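PDB 2GNO: DNA polymerase III, gamma subunit-related protein from Thermotoga maritima, which probably binds DNA as a replication protein related to the gamma subunit of DNA polymerase III, with an AAA+-type ATPase lid. Local coordinates for residues Leu180-Met184 against Leu204-Leu208. Numbering follows the deposited sequence. Where two conformers were deposited one is given.
Sequences LSGLM and LEGYL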
ATOM      1  N   LEU A 180       1.222  -0.666 -21.118  1.00 39.61           N
ATOM      2  CA  LEU A 180       1.121   0.392 -20.111  1.00 39.73           C
ATOM      3  C   LEU A 180       0.610   1.630 -20.822  1.00 40.27           C
ATOM      4  O   LEU A 180      -0.345   2.243 -20.369  1.00 41.66           O
ATOM      5  CB  LEU A 180       2.459   0.647 -19.400  1.00 38.85           C
ATOM      6  CG  LEU A 180       2.482   1.724 -18.305  1.00 37.40           C
ATOM      7  CD1 LEU A 180       1.380   1.564 -17.264  1.00 43.05           C
ATOM      8  CD2 LEU A 180       3.844   1.709 -17.628  1.00 42.65           C
ATOM      9  N   SER A 181       1.227   1.985 -21.951  1.00 42.27           N
ATOM     10  CA  SER A 181       0.764   3.132 -22.736  1.00 41.11           C
ATOM     11  C   SER A 181      -0.661   2.879 -23.215  1.00 40.86           C
ATOM     12  O   SER A 181      -1.475   3.785 -23.179  1.00 37.57           O
ATOM     13  CB  SER A 181       1.682   3.421 -23.903  1.00 42.50           C
ATOM     14  OG  SER A 181       2.953   3.811 -23.426  1.00 48.14           O
ATOM     15  N   GLY A 182      -0.965   1.644 -23.630  1.00 41.94           N
ATOM     16  CA  GLY A 182      -2.323   1.289 -24.064  1.00 42.97           C
ATOM     17  C   GLY A 182      -3.372   1.395 -22.952  1.00 43.45           C
ATOM     18  O   GLY A 182      -4.527   1.747 -23.221  1.00 43.87           O
ATOM     19  N   LEU A 183      -2.988   1.055 -21.720  1.00 42.76           N
ATOM     20  CA  LEU A 183      -3.891   1.148 -20.560  1.00 42.04           C
ATOM     21  C   LEU A 183      -4.172   2.617 -20.244  1.00 41.71           C
ATOM     22  O   LEU A 183      -5.294   2.991 -19.880  1.00 40.68           O
ATOM     23  CB  LEU A 183      -3.299   0.440 -19.322  1.00 43.02           C
ATOM     24  CG  LEU A 183      -4.124   0.462 -18.025  1.00 37.98           C
ATOM     25  CD1 LEU A 183      -5.506  -0.104 -18.256  1.00 38.50           C
ATOM     26  CD2 LEU A 183      -3.432  -0.285 -16.909  1.00 42.52           C
HETATM   27  N   MSE A 184      -3.136   3.443 -20.355  1.00 42.35           N
HETATM   28  CA  MSE A 184      -3.279   4.881 -20.134  1.00 43.98           C
HETATM   29  C   MSE A 184      -4.257   5.485 -21.149  1.00 44.43           C
HETATM   30  O   MSE A 184      -5.085   6.316 -20.773  1.00 43.20           O
HETATM   31  CB  MSE A 184      -1.914   5.573 -20.159  1.00 44.64           C
HETATM   32  CG  MSE A 184      -1.082   5.191 -18.956  1.00 45.38           C
HETATM   33 SE   MSE A 184       0.753   5.673 -19.099  0.75 50.24          SE
HETATM   34  CE  MSE A 184       0.562   7.418 -19.165  1.00 45.18           C
ATOM     35  N   LEU A 204      -1.936  -0.423  -9.722  1.00 34.37           N
ATOM     36  CA  LEU A 204      -1.736   0.326 -10.946  1.00 34.08           C
ATOM     37  C   LEU A 204      -2.964   0.910 -11.585  1.00 34.72           C
ATOM     38  O   LEU A 204      -2.966   2.120 -11.884  1.00 32.34           O
ATOM     39  CB  LEU A 204      -1.006  -0.533 -11.999  1.00 35.23           C
ATOM     40  CG  LEU A 204      -0.576   0.147 -13.312  1.00 33.54           C
ATOM     41  CD1 LEU A 204       0.362   1.318 -13.069  1.00 32.58           C
ATOM     42  CD2 LEU A 204       0.097  -0.844 -14.182  1.00 33.42           C
ATOM     43  N   GLU A 205      -3.998   0.095 -11.805  1.00 32.55           N
ATOM     44  CA  GLU A 205      -5.165   0.638 -12.492  0.50 33.61           C
ATOM     45  C   GLU A 205      -5.807   1.781 -11.680  1.00 32.84           C
ATOM     46  O   GLU A 205      -6.135   2.794 -12.271  1.00 35.15           O
ATOM     47  CB  GLU A 205      -6.094  -0.462 -13.018  0.50 33.62           C
ATOM     48  CG  GLU A 205      -7.095   0.007 -14.094  0.50 36.64           C
ATOM     49  CD  GLU A 205      -7.657  -1.134 -14.967  0.50 34.00           C
ATOM     50  OE1 GLU A 205      -7.060  -2.226 -15.017  0.50 36.26           O
ATOM     51  OE2 GLU A 205      -8.664  -0.915 -15.671  0.50 33.07           O
ATOM     52  N   GLY A 206      -5.906   1.653 -10.365  1.00 30.83           N
ATOM     53  CA  GLY A 206      -6.435   2.722  -9.540  1.00 29.91           C
ATOM     54  C   GLY A 206      -5.626   4.017  -9.637  1.00 28.55           C
ATOM     55  O   GLY A 206      -6.197   5.109  -9.672  1.00 29.69           O
ATOM     56  N   TYR A 207      -4.303   3.880  -9.658  1.00 27.98           N
ATOM     57  CA  TYR A 207      -3.376   5.009  -9.768  1.00 27.71           C
ATOM     58  C   TYR A 207      -3.547   5.748 -11.095  1.00 28.18           C
ATOM     59  O   TYR A 207      -3.644   6.977 -11.105  1.00 26.07           O
ATOM     60  CB  TYR A 207      -1.942   4.508  -9.558  1.00 28.23           C
ATOM     61  CG  TYR A 207      -0.854   5.499  -9.852  1.00 26.69           C
ATOM     62  CD1 TYR A 207      -0.884   6.778  -9.303  1.00 29.24           C
ATOM     63  CD2 TYR A 207       0.266   5.131 -10.596  1.00 31.63           C
ATOM     64  CE1 TYR A 207       0.126   7.692  -9.566  1.00 29.82           C
ATOM     65  CE2 TYR A 207       1.288   6.023 -10.842  1.00 31.52           C
ATOM     66  CZ  TYR A 207       1.216   7.305 -10.331  1.00 27.14           C
ATOM     67  OH  TYR A 207       2.254   8.182 -10.536  1.00 24.64           O
ATOM     68  N   LEU A 208      -3.592   4.980 -12.187  1.00 27.88           N
ATOM     69  CA  LEU A 208      -3.801   5.509 -13.520  1.00 28.85           C
ATOM     70  C   LEU A 208      -5.176   6.128 -13.652  1.00 29.18           C
ATOM     71  O   LEU A 208      -5.317   7.166 -14.303  1.00 28.69           O
ATOM     72  CB  LEU A 208      -3.529   4.440 -14.608  1.00 27.41           C
ATOM     73  CG  LEU A 208      -2.083   3.899 -14.642  1.00 31.00           C
ATOM     74  CD1 LEU A 208      -1.870   2.863 -15.749  1.00 28.31           C
ATOM     75  CD2 LEU A 208      -1.071   5.018 -14.796  1.00 29.20           C
TER
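The carboxylate of Glu205 presents one face to Leu183, whose CD1 methyl lies almost straight above the central carbon, 4.1 Å from Glu205 CD, with both oxygens only slightly farther away. Glu205 was modelled in two conformers, so this placement is tentative; in the one given, OE2 forms a salt bridge with Lys198, and the methyl makes only a van der Waals contact with the group. Inward from this polar border the contact is purely aliphatic. Leu183 has CG anti to its backbone N (chi1 179°), which carries the branch straight across to the second helix: one methyl goes to the carboxylate, and the other, CD2, comes within 3.7 Å of Leu208 CD1. Leu208 in turn acts as a knob in a hole formed by Leu180, Leu183, Met184 and Leu187, the i, i+3, i+4, i+7 set on helix 166-189. Its CD1 also lies 3.8 Å from Leu180 CD1 and 4.0 Å from CG of Met184, a selenomethionine. CD1 can reach so far in because it lies anti to CA (chi2 -179°), pointing away from its own backbone. The segments thus join the AAA+ lid helix 166-189 to helix 203-219, which leads into the C-terminal helical region; the axes of segments 180-184 and 204-208 cross at -49°, 11.2 Å apart at closest approach. That separation is bridged by leucine branches and Met184 CG, with no hydrogen bond between the segments. An alanine in place of Leu183 would probably open a gap beside Leu208 CD1 and leave the aliphatic layer without its cover on the Glu205 side. One turn before Leu208, Leu204 CD2 meets Leu180 CD1 at 4.1 Å; Leu204 also packs on Thr168 and Leu175 of the lid helix, while Leu155 and Leu159 close over Leu180.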